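Acyl-coenzyme A oxidase acox-1.2 (Caenorhabditis elegans, PDB 5K3J) uses FAD to catalyse the desaturation of ascaroside-CoA thioesters with a five-carbon omega side chain, the first step of their peroxisomal beta-oxidation. Local coordinates at residues 33-36 against 37-40; 107-110 against 111-114; 166-169 against 170-173; 487-490 against 491-494. All coordinates share one frame; numbering follows the deposited sequence.

Contact 1 (33-36 against 37-40); sequences YGSE and EFAR
Glu37 is the second residue after the N-cap Ser35, and the contact proper starts one residue on. Phe38 makes both the capping bond and the ring contact. Its backbone N donates to Ser35 OG at 3.2 Å (N-H...O 153°), a capping bond made possible because Ser35 holds OG between its own N and carbonyl carbon (chi1 68°). The Phe38 ring then reaches back to Tyr33: CD2 lies 3.5 Å from Tyr33 CB, and Tyr33 O sits at the ring edge, near its plane. The two ring planes stand 88° apart with centroids 5.8 Å from each other, an oblique pairing. Ala39 N donates to Ser35 O at 3.0 Å, and its CB rests on the same oxygen at 3.4 Å. Arg40 N repeats the helical pattern one residue on, bonding to Glu36 O at 3.0 Å; its guanidinium points off toward Glu44, a long and weak pair. The whole contact marks the break between helix 25-32, which Gly34 leaves with positive phi, and helix 36-49, with Phe38 packed on Glu94 and Glu95 of helix 93-103 and Tyr33 OH bonded to Phe608 O.

Contact 2 (107-110 against 111-114); sequences EGHP and FALH
His109 and Ala112 close a type I beta turn, and one backbone hydrogen bond defines it: Ala112 N donates to His109 O at 3.2 Å. The N-H...O angle of 166° is nearly straight at the hydrogen, yet the donor sits well above the carbonyl plane. A CH-pi contact adds to this bond. Ala112 CB lies 4.1 Å from the imidazole centroid, 20° off the ring normal; the methyl lies over one face, off toward the rim, and Ala112 N is also over a face. The ring is laid over the turn because His109 places CG between its backbone N and carbonyl carbon (chi1 60°). Replacing His109 by an alanine would probably leave the Ala112 methyl without its aromatic cover and open a gap beside Ile77 and Ile104. Phe111 CB makes a van der Waals contact with His109 ND1 at 3.6 Å. Apolar packing is looser, Pro110 CB lying 4.4 Å from Phe111 CD2. Pro110 and Phe111 also pack on Leu652 and Met655 of the second subunit. Chemically, one backbone bond and the imidazole's CH-pi contact set the turn, which leads into helix 112-125, where Ala112 touches the bound ascaroside-CoA and Leu113 touches FAD.

Contact 3 (166-169 against 170-173); sequences VYDI and ASQE
Asp168 and Glu173 pair across a beta hairpin joining strands 164-168 and 173-177, and since Gln172 and Glu173 both face Asp168 the turn carries a G1 beta bulge. Gln172 takes the left-handed backbone conformation (phi 54°) that the bulge requires. Tyr167 and Gln172 run alongside each other in the same direction, ring and amide planes 63° apart, with Tyr167 OH 3.5 Å from Gln172 CB. Tyr167 reaches along Gln172 because CG is anti to the backbone N (chi1 -170°), and its hydroxyl ends in a hydrogen bond to Ala272 O. Elsewhere the carboxylates of Asp168 and Glu173 converge on Ser171. Ser171 OG lies 3.1 Å from Asp168 OD2 and 2.7 Å from Glu173 OE1, so its single proton has two candidate acceptors. The like charges, Asp168 OD2 and Glu173 OE1, stay 5.0 Å apart, and Arg257 NH1 forms a salt bridge with both, which would probably offset their repulsion. Across the turn, Asp168 OD1 receives a weak bond from Ala170 N at 3.5 Å, and Asp168 O a weak one from Glu173 N at 3.3 Å. The pair is fixed more firmly by Asp168 N, which donates to Glu173 O at 2.9 Å, nearly along the C=O axis.

Contact 4 (487-490 against 491-494); sequences FENM and ARRQ
Met490 O accepts from Gln494 N at 2.7 Å with an N-H...O angle of 175°, and two residues earlier Glu488 O accepts from Arg492 N at 3.1 Å. These i to i+4 bonds tie the two segments into helix 481-507, although the backbone at Asn489 and Met490 departs from helical values and a clash there makes the local detail doubtful. The Arg492 side chain adds to the polar grip. Bent at chi3 (-51°), it folds back over the preceding turn, so that Glu488 O lies 3.5 Å above one face of the Arg492 guanidinium, off toward its rim. Its NH2 forms a long salt bridge with Glu488 OE1 at 3.7 Å, that oxygen lying at the guanidinium edge while the carboxylate plane is turned 83° from it. Asn489 runs alongside, its OD1 2.9 Å from Arg492 NH1. NH2 has a firmer partner outside the segments, the carbonyl of Tyr467. A leucine in place of Arg492 would probably leave Glu488 without its charge partner here and Tyr467 O without this donor. Farther out, Ala491 CB rests 3.3 Å from Phe487 O, and Met490 CE sits 3.5 Å above one face of the Phe487 ring, off toward the rim. Phe487 packs on Leu533 and Ile536 of helix 520-543. Gln494 NE2 bonds to Glu522, and its side chain touches Arg587 of the second subunit. Side chains here pair one turn apart on a largely buried part of helix 481-507, and Gln494 touches Ala526 and Tyr573, both ATP-site residues, consistent with a place in the second shell of that site.

Contacts 1 and 2 share the N-terminal acyl-CoA oxidase region, with centres about 25 Å apart and nearest atoms about 15 Å apart. Contact 2 is the one at the catalytic pocket: the Ala112 side chain is about 4 Å from the bound ascaroside-CoA and about 8 Å from FAD. From the side chain of the specificity residue Glu299, those of Ala112 and of Tyr33 in contact 1 lie about 9 and 11 Å away. Contact 4, on the opposite side of the chain's centre from contact 2 at about 41 Å between centres, lies near ATP, the Gln494 side chain being about 7 Å from it. Contact 3 is a peripheral hairpin, about 34 Å from contact 2 and 54 Å from contact 4 between centres.

Contact 1 (33-36 against 37-40)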
loop_
_atom_site.group_PDB
_atom_site.type_symbol
_atom_site.label_atom_id
_atom_site.label_comp_id
_atom_site.label_asym_id
_atom_site.label_seq_id
_atom_site.Cartn_x
_atom_site.Cartn_y
_atom_site.Cartn_z
ATOM N N TYR A 33 25.700 -8.743 -4.196
ATOM C CA TYR A 33 26.173 -8.419 -2.857
ATOM C C TYR A 33 27.538 -7.738 -2.849
ATOM O O TYR A 33 28.088 -7.455 -1.784
ATOM C CB TYR A 33 26.200 -9.685 -2.004
ATOM C CG TYR A 33 24.814 -10.201 -1.707
ATOM C CD1 TYR A 33 23.957 -9.488 -0.881
ATOM C CD2 TYR A 33 24.355 -11.390 -2.261
ATOM C CE1 TYR A 33 22.689 -9.942 -0.606
ATOM C CE2 TYR A 33 23.084 -11.856 -1.993
ATOM C CZ TYR A 33 22.258 -11.129 -1.161
ATOM O OH TYR A 33 20.987 -11.583 -0.891
ATOM N N GLY A 34 28.077 -7.474 -4.036
ATOM C CA GLY A 34 29.267 -6.649 -4.174
ATOM C C GLY A 34 30.597 -7.376 -4.207
ATOM O O GLY A 34 31.607 -6.811 -4.632
ATOM N N SER A 35 30.610 -8.626 -3.755
ATOM C CA SER A 35 31.841 -9.405 -3.754
ATOM C C SER A 35 31.569 -10.894 -3.611
ATOM O O SER A 35 30.636 -11.303 -2.921
ATOM C CB SER A 35 32.770 -8.946 -2.628
ATOM O OG SER A 35 32.227 -9.263 -1.361
ATOM N N GLU A 36 32.401 -11.696 -4.267
ATOM C CA GLU A 36 32.312 -13.147 -4.180
ATOM C C GLU A 36 32.507 -13.619 -2.744
ATOM O O GLU A 36 31.809 -14.517 -2.276
ATOM C CB GLU A 36 33.346 -13.796 -5.106
ATOM C CG GLU A 36 33.752 -15.212 -4.722
ATOM C CD GLU A 36 32.624 -16.219 -4.858
ATOM O OE1 GLU A 36 32.899 -17.429 -4.728
ATOM O OE2 GLU A 36 31.468 -15.808 -5.093
ATOM N N GLU A 37 33.454 -12.997 -2.052
ATOM C CA GLU A 37 33.749 -13.333 -0.664
ATOM C C GLU A 37 32.535 -13.161 0.243
ATOM O O GLU A 37 32.235 -14.037 1.051
ATOM C CB GLU A 37 34.903 -12.478 -0.144
ATOM C CG GLU A 37 35.186 -12.642 1.341
ATOM C CD GLU A 37 35.890 -13.946 1.667
ATOM O OE1 GLU A 37 35.195 -14.965 1.854
ATOM O OE2 GLU A 37 37.138 -13.949 1.746
ATOM N N PHE A 38 31.840 -12.034 0.113
ATOM C CA PHE A 38 30.665 -11.783 0.944
ATOM C C PHE A 38 29.501 -12.681 0.550
ATOM O O PHE A 38 28.793 -13.198 1.413
ATOM C CB PHE A 38 30.224 -10.321 0.866
ATOM C CG PHE A 38 28.958 -10.036 1.624
ATOM C CD1 PHE A 38 28.813 -10.473 2.929
ATOM C CD2 PHE A 38 27.914 -9.337 1.036
ATOM C CE1 PHE A 38 27.654 -10.224 3.635
ATOM C CE2 PHE A 38 26.749 -9.082 1.741
ATOM C CZ PHE A 38 26.620 -9.527 3.042
ATOM N N ALA A 39 29.299 -12.851 -0.754
ATOM C CA ALA A 39 28.211 -13.686 -1.255
ATOM C C ALA A 39 28.333 -15.099 -0.707
ATOM O O ALA A 39 27.344 -15.715 -0.306
ATOM C CB ALA A 39 28.204 -13.706 -2.769
ATOM N N ARG A 40 29.562 -15.600 -0.692
ATOM C CA ARG A 40 29.877 -16.900 -0.122
ATOM C C ARG A 40 29.605 -16.925 1.380
ATOM O O ARG A 40 29.098 -17.914 1.913
ATOM C CB ARG A 40 31.337 -17.251 -0.405
ATOM C CG ARG A 40 31.995 -18.135 0.635
ATOM C CD ARG A 40 31.618 -19.595 0.457
ATOM N NE ARG A 40 32.665 -20.472 0.971
ATOM C CZ ARG A 40 32.458 -21.715 1.396
ATOM N NH1 ARG A 40 31.234 -22.229 1.381
ATOM N NH2 ARG A 40 33.472 -22.443 1.843
#

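Contact 2 (107-110 against 111-114)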
loop_
_atom_site.group_PDB
_atom_site.type_symbol
_atom_site.label_atom_id
_atom_site.label_comp_id
_atom_site.label_asym_id
_atom_site.label_seq_id
_atom_site.Cartn_x
_atom_site.Cartn_y
_atom_site.Cartn_z
ATOM N N GLU A 107 10.583 -7.000 11.196
ATOM C CA GLU A 107 9.494 -6.465 12.010
ATOM C C GLU A 107 9.947 -5.774 13.298
ATOM O O GLU A 107 9.127 -5.195 14.011
ATOM C CB GLU A 107 8.505 -7.579 12.338
ATOM C CG GLU A 107 8.100 -8.380 11.118
ATOM C CD GLU A 107 6.786 -9.103 11.306
ATOM O OE1 GLU A 107 6.002 -8.692 12.188
ATOM O OE2 GLU A 107 6.537 -10.080 10.568
ATOM N N GLY A 108 11.242 -5.829 13.595
ATOM C CA GLY A 108 11.798 -5.049 14.687
ATOM C C GLY A 108 12.397 -5.861 15.819
ATOM O O GLY A 108 11.997 -6.999 16.068
ATOM N N HIS A 109 13.361 -5.253 16.506
ATOM C CA HIS A 109 14.036 -5.873 17.642
ATOM C C HIS A 109 14.662 -4.772 18.504
ATOM O O HIS A 109 14.860 -3.653 18.026
ATOM C CB HIS A 109 15.089 -6.872 17.160
ATOM C CG HIS A 109 16.163 -6.259 16.316
ATOM N ND1 HIS A 109 17.357 -5.810 16.841
ATOM C CD2 HIS A 109 16.224 -6.018 14.985
ATOM C CE1 HIS A 109 18.106 -5.324 15.868
ATOM N NE2 HIS A 109 17.443 -5.437 14.732
ATOM N N PRO A 110 14.967 -5.078 19.777
ATOM C CA PRO A 110 15.487 -4.072 20.713
ATOM C C PRO A 110 16.710 -3.280 20.232
ATOM O O PRO A 110 16.975 -2.212 20.778
ATOM C CB PRO A 110 15.852 -4.911 21.942
ATOM C CG PRO A 110 14.897 -6.030 21.908
ATOM C CD PRO A 110 14.709 -6.363 20.455
ATOM N N PHE A 111 17.425 -3.781 19.228
ATOM C CA PHE A 111 18.690 -3.173 18.815
ATOM C C PHE A 111 18.684 -2.555 17.418
ATOM O O PHE A 111 19.741 -2.197 16.897
ATOM C CB PHE A 111 19.816 -4.208 18.890
ATOM C CG PHE A 111 20.331 -4.443 20.277
ATOM C CD1 PHE A 111 21.104 -3.494 20.918
ATOM C CD2 PHE A 111 20.054 -5.630 20.933
ATOM C CE1 PHE A 111 21.580 -3.725 22.198
ATOM C CE2 PHE A 111 20.525 -5.865 22.204
ATOM C CZ PHE A 111 21.292 -4.907 22.839
ATOM N N ALA A 112 17.504 -2.434 16.818
ATOM C CA ALA A 112 17.384 -1.931 15.449
ATOM C C ALA A 112 18.016 -0.555 15.287
ATOM O O ALA A 112 19.030 -0.404 14.606
ATOM C CB ALA A 112 15.923 -1.888 15.028
ATOM N N LEU A 113 17.412 0.444 15.920
ATOM C CA LEU A 113 17.895 1.817 15.835
ATOM C C LEU A 113 19.177 2.003 16.639
ATOM O O LEU A 113 19.902 2.985 16.458
ATOM C CB LEU A 113 16.819 2.791 16.317
ATOM C CG LEU A 113 15.734 3.189 15.309
ATOM C CD1 LEU A 113 16.359 3.808 14.078
ATOM C CD2 LEU A 113 14.851 2.012 14.922
ATOM N N HIS A 114 19.448 1.059 17.533
ATOM C CA HIS A 114 20.705 1.039 18.267
ATOM C C HIS A 114 21.858 0.905 17.286
ATOM O O HIS A 114 22.895 1.552 17.427
ATOM C CB HIS A 114 20.717 -0.113 19.273
ATOM C CG HIS A 114 22.034 -0.312 19.956
ATOM N ND1 HIS A 114 22.368 0.326 21.134
ATOM C CD2 HIS A 114 23.097 -1.084 19.634
ATOM C CE1 HIS A 114 23.580 -0.044 21.502
ATOM N NE2 HIS A 114 24.047 -0.899 20.611
#

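Contact 3 (166-169 against 170-173)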
loop_
_atom_site.group_PDB
_atom_site.type_symbol
_atom_site.label_atom_id
_atom_site.label_comp_id
_atom_site.label_asym_id
_atom_site.label_seq_id
_atom_site.Cartn_x
_atom_site.Cartn_y
_atom_site.Cartn_z
ATOM N N VAL A 166 19.238 23.722 28.244
ATOM C CA VAL A 166 19.731 24.929 28.892
ATOM C C VAL A 166 20.982 24.661 29.717
ATOM O O VAL A 166 20.983 23.808 30.605
ATOM C CB VAL A 166 18.650 25.549 29.806
ATOM C CG1 VAL A 166 19.277 26.525 30.799
ATOM C CG2 VAL A 166 17.573 26.230 28.974
ATOM N N TYR A 167 22.044 25.401 29.430
ATOM C CA TYR A 167 23.277 25.238 30.177
ATOM C C TYR A 167 23.284 26.092 31.445
ATOM O O TYR A 167 23.066 27.304 31.404
ATOM C CB TYR A 167 24.482 25.579 29.305
ATOM C CG TYR A 167 25.798 25.205 29.943
ATOM C CD1 TYR A 167 25.989 23.940 30.483
ATOM C CD2 TYR A 167 26.845 26.111 30.009
ATOM C CE1 TYR A 167 27.183 23.589 31.074
ATOM C CE2 TYR A 167 28.046 25.769 30.598
ATOM C CZ TYR A 167 28.210 24.506 31.129
ATOM O OH TYR A 167 29.405 24.158 31.718
ATOM N N ASP A 168 23.520 25.437 32.575
ATOM C CA ASP A 168 23.672 26.121 33.850
ATOM C C ASP A 168 25.136 26.058 34.267
ATOM O O ASP A 168 25.612 25.029 34.747
ATOM C CB ASP A 168 22.763 25.492 34.906
ATOM C CG ASP A 168 23.103 25.936 36.312
ATOM O OD1 ASP A 168 23.314 27.148 36.528
ATOM O OD2 ASP A 168 23.163 25.063 37.202
ATOM N N ILE A 169 25.844 27.165 34.067
ATOM C CA ILE A 169 27.288 27.217 34.271
ATOM C C ILE A 169 27.683 26.863 35.705
ATOM O O ILE A 169 28.762 26.322 35.943
ATOM C CB ILE A 169 27.844 28.614 33.916
ATOM C CG1 ILE A 169 27.398 29.022 32.510
ATOM C CG2 ILE A 169 29.359 28.632 34.001
ATOM C CD1 ILE A 169 27.981 30.340 32.044
ATOM N N ALA A 170 26.789 27.151 36.648
ATOM C CA ALA A 170 27.041 26.942 38.073
ATOM C C ALA A 170 27.531 25.530 38.386
ATOM O O ALA A 170 28.604 25.349 38.969
ATOM C CB ALA A 170 25.784 27.244 38.874
ATOM N N SER A 171 26.740 24.535 37.995
ATOM C CA SER A 171 27.075 23.137 38.241
ATOM C C SER A 171 27.572 22.447 36.978
ATOM O O SER A 171 27.806 21.237 36.978
ATOM C CB SER A 171 25.860 22.392 38.797
ATOM O OG SER A 171 24.756 22.495 37.912
ATOM N N GLN A 172 27.725 23.227 35.911
ATOM C CA GLN A 172 28.181 22.713 34.620
ATOM C C GLN A 172 27.320 21.556 34.131
ATOM O O GLN A 172 27.810 20.445 33.935
ATOM C CB GLN A 172 29.644 22.280 34.707
ATOM C CG GLN A 172 30.593 23.417 35.054
ATOM C CD GLN A 172 31.964 22.923 35.473
ATOM O OE1 GLN A 172 32.548 23.421 36.434
ATOM N NE2 GLN A 172 32.486 21.940 34.749
ATOM N N GLU A 173 26.032 21.823 33.949
ATOM C CA GLU A 173 25.096 20.809 33.488
ATOM C C GLU A 173 24.137 21.379 32.453
ATOM O O GLU A 173 23.862 22.579 32.436
ATOM C CB GLU A 173 24.296 20.239 34.661
ATOM C CG GLU A 173 25.119 19.533 35.723
ATOM C CD GLU A 173 24.284 19.158 36.932
ATOM O OE1 GLU A 173 23.599 20.050 37.478
ATOM O OE2 GLU A 173 24.300 17.973 37.329
#

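Contact 4 (487-490 against 491-494)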
loop_
_atom_site.group_PDB
_atom_site.type_symbol
_atom_site.label_atom_id
_atom_site.label_comp_id
_atom_site.label_asym_id
_atom_site.label_seq_id
_atom_site.Cartn_x
_atom_site.Cartn_y
_atom_site.Cartn_z
ATOM N N PHE A 487 17.374 10.802 -21.123
ATOM C CA PHE A 487 17.092 11.051 -19.712
ATOM C C PHE A 487 17.886 12.237 -19.183
ATOM O O PHE A 487 17.564 12.785 -18.128
ATOM C CB PHE A 487 17.385 9.809 -18.872
ATOM C CG PHE A 487 16.167 8.992 -18.559
ATOM C CD1 PHE A 487 15.346 9.324 -17.492
ATOM C CD2 PHE A 487 15.839 7.894 -19.335
ATOM C CE1 PHE A 487 14.223 8.573 -17.205
ATOM C CE2 PHE A 487 14.718 7.140 -19.053
ATOM C CZ PHE A 487 13.910 7.479 -17.986
ATOM N N GLU A 488 18.931 12.622 -19.909
ATOM C CA GLU A 488 19.648 13.854 -19.608
ATOM C C GLU A 488 18.760 15.024 -19.963
ATOM O O GLU A 488 18.665 15.996 -19.216
ATOM C CB GLU A 488 20.962 13.936 -20.371
ATOM C CG GLU A 488 22.059 13.075 -19.795
ATOM C CD GLU A 488 23.371 13.301 -20.502
ATOM O OE1 GLU A 488 23.388 14.132 -21.434
ATOM O OE2 GLU A 488 24.379 12.658 -20.135
ATOM N N ASN A 489 18.104 14.913 -21.114
ATOM C CA ASN A 489 16.976 15.774 -21.432
ATOM C C ASN A 489 15.830 15.397 -20.493
ATOM O O ASN A 489 16.039 14.638 -19.545
ATOM C CB ASN A 489 16.567 15.635 -22.900
ATOM C CG ASN A 489 17.753 15.725 -23.848
ATOM O OD1 ASN A 489 18.280 16.808 -24.108
ATOM N ND2 ASN A 489 18.173 14.581 -24.375
ATOM N N MET A 490 14.629 15.912 -20.742
ATOM C CA MET A 490 13.516 15.773 -19.791
ATOM C C MET A 490 13.897 16.353 -18.432
ATOM O O MET A 490 13.309 17.330 -17.971
ATOM C CB MET A 490 13.093 14.308 -19.611
ATOM C CG MET A 490 12.671 13.580 -20.862
ATOM S SD MET A 490 12.037 11.942 -20.439
ATOM C CE MET A 490 13.540 11.067 -20.032
ATOM N N ALA A 491 14.876 15.716 -17.793
ATOM C CA ALA A 491 15.459 16.194 -16.544
ATOM C C ALA A 491 15.910 17.645 -16.667
ATOM O O ALA A 491 15.345 18.532 -16.027
ATOM C CB ALA A 491 16.631 15.312 -16.140
ATOM N N ARG A 492 16.933 17.871 -17.489
ATOM C CA ARG A 492 17.435 19.212 -17.780
ATOM C C ARG A 492 16.306 20.145 -18.192
ATOM O O ARG A 492 16.240 21.293 -17.749
ATOM C CB ARG A 492 18.488 19.158 -18.886
ATOM C CG ARG A 492 18.945 20.519 -19.386
ATOM C CD ARG A 492 19.749 20.403 -20.678
ATOM N NE ARG A 492 20.837 19.433 -20.576
ATOM C CZ ARG A 492 20.846 18.252 -21.188
ATOM N NH1 ARG A 492 19.822 17.891 -21.954
ATOM N NH2 ARG A 492 21.878 17.432 -21.039
ATOM N N ARG A 493 15.426 19.632 -19.049
ATOM C CA ARG A 493 14.240 20.353 -19.502
ATOM C C ARG A 493 13.435 20.868 -18.316
ATOM O O ARG A 493 13.302 22.075 -18.118
ATOM C CB ARG A 493 13.368 19.442 -20.371
ATOM C CG ARG A 493 12.787 20.085 -21.625
ATOM C CD ARG A 493 11.690 21.091 -21.312
ATOM N NE ARG A 493 12.197 22.460 -21.307
ATOM C CZ ARG A 493 11.433 23.540 -21.434
ATOM N NH1 ARG A 493 11.982 24.747 -21.417
ATOM N NH2 ARG A 493 10.120 23.414 -21.583
ATOM N N GLN A 494 12.911 19.935 -17.527
ATOM C CA GLN A 494 12.074 20.257 -16.377
ATOM C C GLN A 494 12.815 21.096 -15.345
ATOM O O GLN A 494 12.235 22.012 -14.761
ATOM C CB GLN A 494 11.560 18.972 -15.727
ATOM C CG GLN A 494 10.640 19.184 -14.534
ATOM C CD GLN A 494 9.308 19.785 -14.924
ATOM O OE1 GLN A 494 8.804 19.547 -16.022
ATOM N NE2 GLN A 494 8.731 20.575 -14.026
#